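Local coordinates for fibrillarin-like rRNA/tRNA 2'-O-methyltransferase (Methanocaldococcus jannaschii, PDB 1FBN), which probably methylates ribose 2'-hydroxyls of rRNA and tRNA with S-adenosylmethionine as methyl donor, at sites chosen by a guide RNA in box C/D particles, at residues His91-Ala96 against Ala119-Ile124; Ile25-Ile30 against Glu48-Asn53; Ala177-Ser182 against Lys218-Phe223; Ala60-Lys65 against Val211-Phe216. One frame throughout, in Å; residues are numbered along the deposited sequence.

Contact 1 (His91-Ala96 against Ala119-Ile124); sequences HVADIA and AERENI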
# COMPACT_ATOMS: atom_id res chain seq x y z
N HIS A 91 -2.27 -8.47 1.09
CA HIS A 91 -3.24 -8.15 0.05
C HIS A 91 -2.56 -7.65 -1.22
O HIS A 91 -3.02 -7.94 -2.33
CB HIS A 91 -4.26 -7.12 0.55
CG HIS A 91 -5.31 -7.70 1.44
ND1 HIS A 91 -5.28 -7.57 2.81
CD2 HIS A 91 -6.42 -8.41 1.15
CE1 HIS A 91 -6.34 -8.18 3.33
NE2 HIS A 91 -7.05 -8.70 2.34
N VAL A 92 -1.47 -6.90 -1.07
CA VAL A 92 -0.73 -6.39 -2.22
C VAL A 92 -0.13 -7.58 -2.98
O VAL A 92 -0.08 -7.58 -4.21
CB VAL A 92 0.38 -5.40 -1.80
CG1 VAL A 92 1.27 -5.06 -2.98
CG2 VAL A 92 -0.24 -4.12 -1.24
N ALA A 93 0.29 -8.60 -2.23
CA ALA A 93 0.88 -9.82 -2.80
C ALA A 93 -0.18 -10.60 -3.58
O ALA A 93 0.13 -11.26 -4.58
CB ALA A 93 1.48 -10.68 -1.71
N ASP A 94 -1.42 -10.55 -3.11
CA ASP A 94 -2.53 -11.22 -3.77
C ASP A 94 -2.77 -10.56 -5.13
O ASP A 94 -2.97 -11.23 -6.13
CB ASP A 94 -3.82 -11.11 -2.95
CG ASP A 94 -3.85 -12.05 -1.77
OD1 ASP A 94 -2.99 -12.95 -1.68
OD2 ASP A 94 -4.75 -11.90 -0.93
N ILE A 95 -2.77 -9.22 -5.13
CA ILE A 95 -2.99 -8.44 -6.35
C ILE A 95 -1.88 -8.69 -7.36
O ILE A 95 -2.14 -9.10 -8.49
CB ILE A 95 -3.04 -6.92 -6.03
CG1 ILE A 95 -4.16 -6.64 -5.02
CG2 ILE A 95 -3.26 -6.11 -7.30
CD1 ILE A 95 -4.04 -5.30 -4.33
N ALA A 96 -0.64 -8.45 -6.94
CA ALA A 96 0.52 -8.65 -7.80
C ALA A 96 1.02 -10.10 -7.73
O ALA A 96 2.18 -10.36 -7.41
CB ALA A 96 1.61 -7.68 -7.42
N ALA A 119 3.99 -15.79 5.54
CA ALA A 119 4.68 -17.07 5.44
C ALA A 119 4.83 -17.67 4.04
O ALA A 119 5.92 -17.63 3.46
CB ALA A 119 4.00 -18.08 6.37
N GLU A 120 3.74 -18.18 3.49
CA GLU A 120 3.78 -18.83 2.18
C GLU A 120 3.64 -17.94 0.94
O GLU A 120 3.57 -18.45 -0.18
CB GLU A 120 2.77 -19.99 2.15
CG GLU A 120 2.94 -20.97 3.32
CD GLU A 120 2.04 -22.19 3.23
OE1 GLU A 120 2.40 -23.13 2.49
OE2 GLU A 120 0.98 -22.21 3.90
N ARG A 121 3.60 -16.63 1.14
CA ARG A 121 3.51 -15.69 0.01
C ARG A 121 4.92 -15.42 -0.48
O ARG A 121 5.58 -14.46 -0.07
CB ARG A 121 2.81 -14.39 0.45
CG ARG A 121 1.33 -14.58 0.68
CD ARG A 121 0.62 -13.29 1.07
NE ARG A 121 -0.80 -13.37 0.74
CZ ARG A 121 -1.68 -14.16 1.35
NH1 ARG A 121 -1.29 -14.95 2.35
NH2 ARG A 121 -2.94 -14.21 0.93
N GLU A 122 5.39 -16.29 -1.36
CA GLU A 122 6.74 -16.22 -1.89
C GLU A 122 7.10 -15.05 -2.81
O GLU A 122 8.28 -14.87 -3.12
CB GLU A 122 7.12 -17.56 -2.51
CG GLU A 122 7.16 -18.67 -1.47
CD GLU A 122 7.47 -20.03 -2.06
OE1 GLU A 122 8.63 -20.26 -2.46
OE2 GLU A 122 6.55 -20.87 -2.11
N ASN A 123 6.11 -14.26 -3.22
CA ASN A 123 6.39 -13.10 -4.07
C ASN A 123 6.75 -11.88 -3.21
O ASN A 123 7.03 -10.80 -3.74
CB ASN A 123 5.24 -12.80 -5.03
CG ASN A 123 3.92 -12.56 -4.33
OD1 ASN A 123 3.68 -13.08 -3.24
ND2 ASN A 123 3.05 -11.79 -4.97
N ILE A 124 6.73 -12.07 -1.90
CA ILE A 124 7.10 -11.02 -0.95
C ILE A 124 8.55 -11.28 -0.55
O ILE A 124 8.89 -12.35 -0.03
CB ILE A 124 6.22 -11.03 0.32
CG1 ILE A 124 4.76 -10.76 -0.04
CG2 ILE A 124 6.70 -9.96 1.29
CD1 ILE A 124 3.84 -10.71 1.17
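The guanidinium of R121 meets the carboxylate of D94 at its edge. CG of D94 lies in the guanidinium plane there, and the carboxylate is turned 49° from it. NH2 of R121 binds OD1 of D94 at 2.9 Å, on the syn lone pair of that oxygen. Weak bonds from NE to OD1 and from NH2 to OD2 complete the salt bridge. The second flat group is the amide of N123. Its ND2 has both acceptors close to the amide plane, A93 O at 3.0 Å and A96 O at 3.0 Å. A93 O receives the donor on a lone pair; at A96 O the donor stands above the carbonyl plane. N123 thereby binds two carbonyls at the C-terminal end of helix 87-95, where A96 leaves helical geometry. This helix belongs to the Rossmann-like methyltransferase fold. N123 lies within the type I turn R121-I124, which leads into strand 124-128. Its OD1 comes 3.6 Å from CB of A93 and is buried with no polar partner. CG1 of I124 meets the same A93 CB at 3.7 Å. D94 also reaches the N-terminal sheet and the loop after strand 25-28: OD2 binds R50 and T27, and OD1 accepts from I30 N.

Contact 2 (Ile25-Ile30 against Glu48-Asn53); sequences IATKSI and EYRIWN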
# COMPACT_ATOMS: atom_id res chain seq x y z
N ILE A 25 -14.53 -4.68 -0.11
CA ILE A 25 -13.57 -5.09 -1.13
C ILE A 25 -12.76 -6.29 -0.66
O ILE A 25 -12.65 -6.55 0.53
CB ILE A 25 -12.59 -3.96 -1.54
CG1 ILE A 25 -11.77 -3.50 -0.33
CG2 ILE A 25 -13.34 -2.82 -2.23
CD1 ILE A 25 -10.68 -2.51 -0.70
N ALA A 26 -12.15 -6.99 -1.62
CA ALA A 26 -11.36 -8.16 -1.29
C ALA A 26 -10.32 -8.46 -2.36
O ALA A 26 -10.30 -7.84 -3.42
CB ALA A 26 -12.29 -9.37 -1.13
N THR A 27 -9.40 -9.36 -2.03
CA THR A 27 -8.38 -9.79 -2.97
C THR A 27 -8.47 -11.32 -3.07
O THR A 27 -9.01 -11.98 -2.17
CB THR A 27 -6.95 -9.37 -2.54
OG1 THR A 27 -6.68 -9.80 -1.21
CG2 THR A 27 -6.78 -7.86 -2.62
N LYS A 28 -8.02 -11.86 -4.19
CA LYS A 28 -8.04 -13.30 -4.42
C LYS A 28 -6.76 -13.87 -3.78
O LYS A 28 -5.65 -13.61 -4.25
CB LYS A 28 -8.08 -13.57 -5.92
CG LYS A 28 -8.35 -15.01 -6.29
CD LYS A 28 -8.47 -15.14 -7.80
CE LYS A 28 -9.68 -14.41 -8.32
NZ LYS A 28 -9.81 -14.55 -9.80
N SER A 29 -6.93 -14.60 -2.69
CA SER A 29 -5.81 -15.19 -1.94
C SER A 29 -4.84 -16.07 -2.74
O SER A 29 -5.28 -16.93 -3.52
CB SER A 29 -6.35 -15.98 -0.74
OG SER A 29 -5.31 -16.56 0.02
N ILE A 30 -3.54 -15.85 -2.55
CA ILE A 30 -2.53 -16.67 -3.22
C ILE A 30 -2.02 -17.81 -2.31
O ILE A 30 -1.17 -18.60 -2.71
CB ILE A 30 -1.32 -15.84 -3.75
CG1 ILE A 30 -0.63 -15.10 -2.61
CG2 ILE A 30 -1.77 -14.90 -4.86
CD1 ILE A 30 0.68 -14.46 -3.01
N GLU A 48 -10.43 -18.26 -2.90
CA GLU A 48 -10.74 -17.68 -1.60
C GLU A 48 -10.55 -16.17 -1.65
O GLU A 48 -9.45 -15.68 -1.90
CB GLU A 48 -9.87 -18.29 -0.50
CG GLU A 48 -10.26 -19.71 -0.12
CD GLU A 48 -9.47 -20.28 1.05
OE1 GLU A 48 -8.77 -19.52 1.74
OE2 GLU A 48 -9.57 -21.51 1.29
N TYR A 49 -11.64 -15.43 -1.47
CA TYR A 49 -11.58 -13.98 -1.48
C TYR A 49 -11.45 -13.47 -0.05
O TYR A 49 -12.30 -13.73 0.79
CB TYR A 49 -12.83 -13.39 -2.15
CG TYR A 49 -12.94 -13.73 -3.62
CD1 TYR A 49 -13.60 -14.89 -4.03
CD2 TYR A 49 -12.39 -12.90 -4.59
CE1 TYR A 49 -13.71 -15.21 -5.39
CE2 TYR A 49 -12.49 -13.21 -5.95
CZ TYR A 49 -13.15 -14.37 -6.34
OH TYR A 49 -13.26 -14.68 -7.67
N ARG A 50 -10.34 -12.79 0.22
CA ARG A 50 -10.07 -12.26 1.55
C ARG A 50 -10.61 -10.85 1.71
O ARG A 50 -10.18 -9.94 1.01
CB ARG A 50 -8.57 -12.25 1.84
CG ARG A 50 -7.91 -13.61 1.81
CD ARG A 50 -6.59 -13.57 2.57
NE ARG A 50 -5.64 -12.67 1.94
CZ ARG A 50 -4.91 -11.76 2.57
NH1 ARG A 50 -5.01 -11.58 3.88
NH2 ARG A 50 -4.08 -11.01 1.87
N ILE A 51 -11.56 -10.68 2.62
CA ILE A 51 -12.15 -9.37 2.88
C ILE A 51 -11.05 -8.44 3.39
O ILE A 51 -10.42 -8.71 4.42
CB ILE A 51 -13.31 -9.46 3.90
CG1 ILE A 51 -14.45 -10.32 3.33
CG2 ILE A 51 -13.81 -8.08 4.28
CD1 ILE A 51 -15.01 -9.84 1.99
N TRP A 52 -10.81 -7.38 2.63
CA TRP A 52 -9.78 -6.38 2.91
C TRP A 52 -10.31 -5.28 3.83
O TRP A 52 -10.90 -4.31 3.37
CB TRP A 52 -9.32 -5.81 1.57
CG TRP A 52 -7.99 -5.12 1.54
CD1 TRP A 52 -7.17 -4.85 2.60
CD2 TRP A 52 -7.33 -4.60 0.38
NE1 TRP A 52 -6.04 -4.18 2.17
CE2 TRP A 52 -6.12 -4.02 0.81
CE3 TRP A 52 -7.66 -4.57 -0.98
CZ2 TRP A 52 -5.23 -3.41 -0.08
CZ3 TRP A 52 -6.77 -3.97 -1.87
CH2 TRP A 52 -5.57 -3.40 -1.41
N ASN A 53 -10.07 -5.43 5.13
CA ASN A 53 -10.54 -4.50 6.15
C ASN A 53 -9.89 -3.10 6.12
O ASN A 53 -8.70 -2.96 6.41
CB ASN A 53 -10.36 -5.14 7.53
CG ASN A 53 -11.14 -4.42 8.64
OD1 ASN A 53 -11.57 -3.28 8.48
ND2 ASN A 53 -11.32 -5.10 9.76
O HOH W 1 -13.77 -4.21 2.95
O HOH W 2 -7.00 -17.35 2.25
O HOH W 3 -7.89 -17.98 -4.28
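Strands 25-28 and 48-51 run antiparallel, 4.5 Å apart at closest approach and with their directions 141° apart. T27 and R50 form the hydrogen-bonded pair: R50 N binds T27 O at 2.9 Å, and T27 N returns a bond to R50 O. Bonds from W52 N to I25 O and from S29 N to E48 O extend the pairing on either side. The indole of W52 is the main side-chain surface. CD1 of I25 reaches its CE3 at 3.7 Å, and CG2 of T27 reaches the same carbon at 3.8 Å. With CG anti to the backbone N (chi1 -160°), the indole lies beside I25 and T27. Replacing I25 by an alanine would remove CG1, CG2 and CD1 and would probably open a gap beside the indole and I63 of helix 58-64. S29 CB lies near the guanidinium plane of R50, at its edge, and packs on R50 CG. The polar end of R50 also binds E39 and S90, besides D94. On the other face, K28 and Y49 lie side by side, with K28 CE 3.6 Å from Y49 OH. One water links S29 O to E48 N. H91 of helix 87-95 stacks on W52. The arrangement is an antiparallel pair made by the central strand 25-28 and its neighbour 47-51 in the five-stranded N-terminal sheet, with one face against the helices of the methyltransferase domain.

Contact 3 (Ala177-Ser182 against Lys218-Phe223); sequences AIKARS and KDHVMF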
# COMPACT_ATOMS: atom_id res chain seq x y z
N ALA A 177 0.89 7.18 2.27
CA ALA A 177 -0.12 7.49 3.28
C ALA A 177 0.54 8.42 4.28
O ALA A 177 1.47 8.03 4.98
CB ALA A 177 -0.59 6.21 3.97
N ILE A 178 0.07 9.67 4.33
CA ILE A 178 0.65 10.66 5.22
C ILE A 178 -0.19 11.02 6.44
O ILE A 178 -1.36 11.40 6.32
CB ILE A 178 0.98 11.96 4.44
CG1 ILE A 178 1.93 11.66 3.29
CG2 ILE A 178 1.59 13.00 5.38
CD1 ILE A 178 2.39 12.88 2.51
N LYS A 179 0.41 10.85 7.61
CA LYS A 179 -0.21 11.19 8.89
C LYS A 179 0.29 12.61 9.19
O LYS A 179 1.46 12.80 9.51
CB LYS A 179 0.25 10.24 9.98
CG LYS A 179 -0.27 10.58 11.36
CD LYS A 179 0.26 9.63 12.41
CE LYS A 179 -0.21 10.03 13.80
NZ LYS A 179 0.29 9.08 14.83
N ALA A 180 -0.60 13.60 9.04
CA ALA A 180 -0.24 15.00 9.27
C ALA A 180 0.48 15.27 10.59
O ALA A 180 1.50 15.96 10.61
CB ALA A 180 -1.48 15.88 9.16
N ARG A 181 -0.04 14.72 11.68
CA ARG A 181 0.54 14.93 13.00
C ARG A 181 1.93 14.34 13.21
O ARG A 181 2.61 14.68 14.18
CB ARG A 181 -0.42 14.43 14.08
CG ARG A 181 -1.73 15.20 14.18
CD ARG A 181 -1.61 16.46 15.03
NE ARG A 181 -0.89 17.52 14.35
CZ ARG A 181 -1.41 18.70 14.03
NH1 ARG A 181 -2.68 18.99 14.34
NH2 ARG A 181 -0.68 19.60 13.40
N SER A 182 2.36 13.45 12.31
CA SER A 182 3.70 12.86 12.43
C SER A 182 4.75 13.81 11.86
O SER A 182 5.95 13.61 12.04
CB SER A 182 3.77 11.50 11.72
OG SER A 182 3.76 11.64 10.31
N LYS A 218 -7.72 9.27 11.30
CA LYS A 218 -7.90 10.71 11.41
C LYS A 218 -6.68 11.51 11.00
O LYS A 218 -5.56 11.24 11.45
CB LYS A 218 -8.38 11.09 12.82
CG LYS A 218 -9.78 10.56 13.08
CD LYS A 218 -10.22 10.70 14.52
CE LYS A 218 -11.60 10.09 14.73
NZ LYS A 218 -12.06 10.22 16.14
N ASP A 219 -6.91 12.49 10.13
CA ASP A 219 -5.86 13.36 9.60
C ASP A 219 -4.78 12.59 8.84
O ASP A 219 -3.58 12.81 9.04
CB ASP A 219 -5.27 14.26 10.69
CG ASP A 219 -6.26 15.32 11.16
OD1 ASP A 219 -6.94 15.93 10.31
OD2 ASP A 219 -6.37 15.53 12.39
N HIS A 220 -5.24 11.67 7.99
CA HIS A 220 -4.39 10.84 7.13
C HIS A 220 -4.89 11.01 5.70
O HIS A 220 -6.11 10.97 5.46
CB HIS A 220 -4.52 9.36 7.50
CG HIS A 220 -3.62 8.91 8.60
ND1 HIS A 220 -3.82 9.28 9.92
CD2 HIS A 220 -2.55 8.08 8.60
CE1 HIS A 220 -2.91 8.68 10.68
NE2 HIS A 220 -2.13 7.96 9.90
N VAL A 221 -3.97 11.20 4.77
CA VAL A 221 -4.31 11.35 3.35
C VAL A 221 -3.39 10.50 2.49
O VAL A 221 -2.18 10.50 2.68
CB VAL A 221 -4.19 12.82 2.88
CG1 VAL A 221 -4.35 12.91 1.37
CG2 VAL A 221 -5.25 13.68 3.55
N MSE A 222 -3.98 9.74 1.57
CA MSE A 222 -3.21 8.90 0.65
C MSE A 222 -2.94 9.70 -0.62
O MSE A 222 -3.86 10.16 -1.30
CB MSE A 222 -4.00 7.62 0.30
CG MSE A 222 -3.31 6.66 -0.67
SE MSE A 222 -1.86 5.79 -0.01
CE MSE A 222 -2.65 4.42 0.76
N PHE A 223 -1.66 9.93 -0.91
CA PHE A 223 -1.27 10.65 -2.12
C PHE A 223 -0.76 9.64 -3.15
O PHE A 223 -0.14 8.64 -2.80
CB PHE A 223 -0.14 11.65 -1.82
CG PHE A 223 -0.58 12.87 -1.06
CD1 PHE A 223 -1.09 13.98 -1.74
CD2 PHE A 223 -0.47 12.93 0.33
CE1 PHE A 223 -1.49 15.12 -1.04
CE2 PHE A 223 -0.86 14.07 1.03
CZ PHE A 223 -1.37 15.17 0.34
O HOH W 4 -2.58 13.05 11.88
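This is an antiparallel strand pairing in the mixed seven-stranded sheet of the methyltransferase domain. Strand 172-179 ends the parallel part of that sheet, and strand 220-227 runs against it. I178 and V221 form the hydrogen-bonded pair: I178 N binds V221 O at 2.9 Å, almost straight at 177°, and V221 N binds I178 O. A180 N adds a bond to D219 O just past the end of the first strand. The main side-chain contact is K179 on H220. CB of K179 sits over one face of the imidazole, offset toward the rim and 3.7 Å from the ring centre, a CH-pi contact. CG of K179 lies 3.3 Å from CE1 of H220. CG is anti to the backbone N (chi1 176°), and the extended chain beyond it crosses the ring obliquely. ND1 of H220 donates to K218 O at 3.0 Å, a bond in the ring plane. On the same face of the sheet, the selenium of M222, a selenomethionine, packs on A177. On the other face, CD1 of I178 meets CD2 of F223 at 3.6 Å. K179 also approaches A152, a predicted S-adenosylmethionine-binding residue. K179 CB and CG lie over the NE2-CE1 side of the imidazole face. They cover that face while the ND1 bond holds the ring at its edge, and together these contacts probably limit its rotation.

Contact 4 (Ala60-Lys65 against Val211-Phe216); sequences AAAIIK and VDIEPF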
# COMPACT_ATOMS: atom_id res chain seq x y z
N ALA A 60 -6.76 -0.20 1.78
CA ALA A 60 -8.16 -0.59 1.65
C ALA A 60 -9.04 0.62 1.96
O ALA A 60 -10.05 0.86 1.30
CB ALA A 60 -8.49 -1.73 2.60
N ALA A 61 -8.64 1.39 2.97
CA ALA A 61 -9.37 2.59 3.38
C ALA A 61 -9.42 3.60 2.24
O ALA A 61 -10.47 4.21 1.99
CB ALA A 61 -8.70 3.22 4.60
N ALA A 62 -8.30 3.76 1.54
CA ALA A 62 -8.20 4.68 0.41
C ALA A 62 -9.14 4.26 -0.71
O ALA A 62 -9.82 5.10 -1.29
CB ALA A 62 -6.76 4.76 -0.09
N ILE A 63 -9.17 2.97 -1.00
CA ILE A 63 -10.05 2.44 -2.05
C ILE A 63 -11.52 2.63 -1.64
O ILE A 63 -12.32 3.13 -2.44
CB ILE A 63 -9.76 0.95 -2.35
CG1 ILE A 63 -8.36 0.80 -2.94
CG2 ILE A 63 -10.79 0.39 -3.33
CD1 ILE A 63 -7.91 -0.64 -3.12
N ILE A 64 -11.85 2.29 -0.40
CA ILE A 64 -13.22 2.43 0.11
C ILE A 64 -13.66 3.89 0.05
O ILE A 64 -14.80 4.19 -0.31
CB ILE A 64 -13.35 1.89 1.57
CG1 ILE A 64 -13.21 0.37 1.61
CG2 ILE A 64 -14.69 2.30 2.18
CD1 ILE A 64 -14.37 -0.39 0.98
N LYS A 65 -12.73 4.80 0.34
CA LYS A 65 -13.01 6.23 0.33
C LYS A 65 -12.92 6.93 -1.03
O LYS A 65 -12.91 8.16 -1.10
CB LYS A 65 -12.12 6.96 1.35
CG LYS A 65 -12.44 6.65 2.81
CD LYS A 65 -13.89 6.99 3.17
CE LYS A 65 -14.25 8.45 2.86
NZ LYS A 65 -13.36 9.44 3.52
N VAL A 211 -6.65 11.02 -1.41
CA VAL A 211 -7.80 10.48 -0.69
C VAL A 211 -7.74 10.65 0.82
O VAL A 211 -6.81 10.18 1.48
CB VAL A 211 -7.99 8.96 -0.99
CG1 VAL A 211 -9.28 8.45 -0.38
CG2 VAL A 211 -7.99 8.70 -2.49
N ASP A 212 -8.74 11.33 1.37
CA ASP A 212 -8.85 11.51 2.81
C ASP A 212 -9.48 10.21 3.32
O ASP A 212 -10.63 9.91 3.00
CB ASP A 212 -9.77 12.71 3.13
CG ASP A 212 -9.84 13.02 4.62
OD1 ASP A 212 -9.27 12.28 5.44
OD2 ASP A 212 -10.48 14.04 4.99
N ILE A 213 -8.71 9.42 4.06
CA ILE A 213 -9.20 8.16 4.60
C ILE A 213 -9.83 8.36 5.98
O ILE A 213 -9.94 7.43 6.78
CB ILE A 213 -8.08 7.10 4.63
CG1 ILE A 213 -6.92 7.56 5.51
CG2 ILE A 213 -7.55 6.88 3.22
CD1 ILE A 213 -5.85 6.50 5.71
N GLU A 214 -10.32 9.58 6.17
CA GLU A 214 -10.96 10.12 7.37
C GLU A 214 -11.63 9.25 8.44
O GLU A 214 -11.27 9.35 9.61
CB GLU A 214 -11.91 11.27 6.96
CG GLU A 214 -12.91 11.72 8.01
CD GLU A 214 -14.34 11.38 7.62
OE1 GLU A 214 -14.75 11.71 6.49
OE2 GLU A 214 -15.06 10.76 8.44
N PRO A 215 -12.63 8.42 8.07
CA PRO A 215 -13.23 7.62 9.13
C PRO A 215 -12.24 6.63 9.76
O PRO A 215 -12.01 6.65 10.97
CB PRO A 215 -14.37 6.87 8.41
CG PRO A 215 -14.65 7.72 7.21
CD PRO A 215 -13.27 8.15 6.77
N PHE A 216 -11.59 5.86 8.91
CA PHE A 216 -10.64 4.83 9.31
C PHE A 216 -9.36 5.33 9.98
O PHE A 216 -8.81 4.66 10.85
CB PHE A 216 -10.33 3.96 8.10
CG PHE A 216 -11.55 3.57 7.32
CD1 PHE A 216 -12.39 2.56 7.78
CD2 PHE A 216 -11.91 4.28 6.17
CE1 PHE A 216 -13.57 2.26 7.11
CE2 PHE A 216 -13.09 3.98 5.49
CZ PHE A 216 -13.92 2.97 5.97
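K65 and P215 reach toward each other tip to tip, and the lysine chain runs past the edge of F216. NZ of K65 lies 3.5 Å from CD of P215. It donates to the backbone carbonyl of D212, with NZ 2.8 Å from D212 O and tilted 24° from the carbonyl plane. The carboxylate of E214 is a longer salt-bridge partner, its OE1 4.0 Å from NZ. CG of K65 is anti to its carbonyl carbon (chi1 -69°) and lies in the plane of the F216 ring, at the edge, 3.8 Å from CE2. Further bends in the chain bring NZ to D212 O, at the end of strand 205-212. An alanine in place of K65 would probably leave D212 O without this donor and the edge of F216 less covered. I64 crosses F216 at about a right angle, its CG2 3.9 Å from CZ. CB of A61 touches CD2 of the same ring, so F216 has contacts with two helix residues and with K65 just after the helix. CG2 of I213 rests 3.6 Å from CA of A62, and CG1 of V211 touches A62 O and K65 CB. The contact joins the end of helix 58-64 to the edge strand 205-212 and the loop after it. Neighbouring strand 220-227 adds M222 against A62 and H220 against I213.

From the N terminus, contact 2 comes first. It closes a short loop between strands 25-28 and 47-51 of the N-terminal sheet. Helix 58-64 follows and opens contact 4, whose partner comes 146 residues later. Contact 1 is nested inside that long loop and ties the end of helix 87-95 to the turn before strand 124-128. Contact 3 opens inside the loop too but closes beyond it, so contacts 3 and 4 cross. They meet where M222 N bonds V211 O. Contact 2 touches contact 1 through D94 and contact 4 through W52 and I25. The N-terminal sheet is thus joined to two helices of the methyltransferase domain.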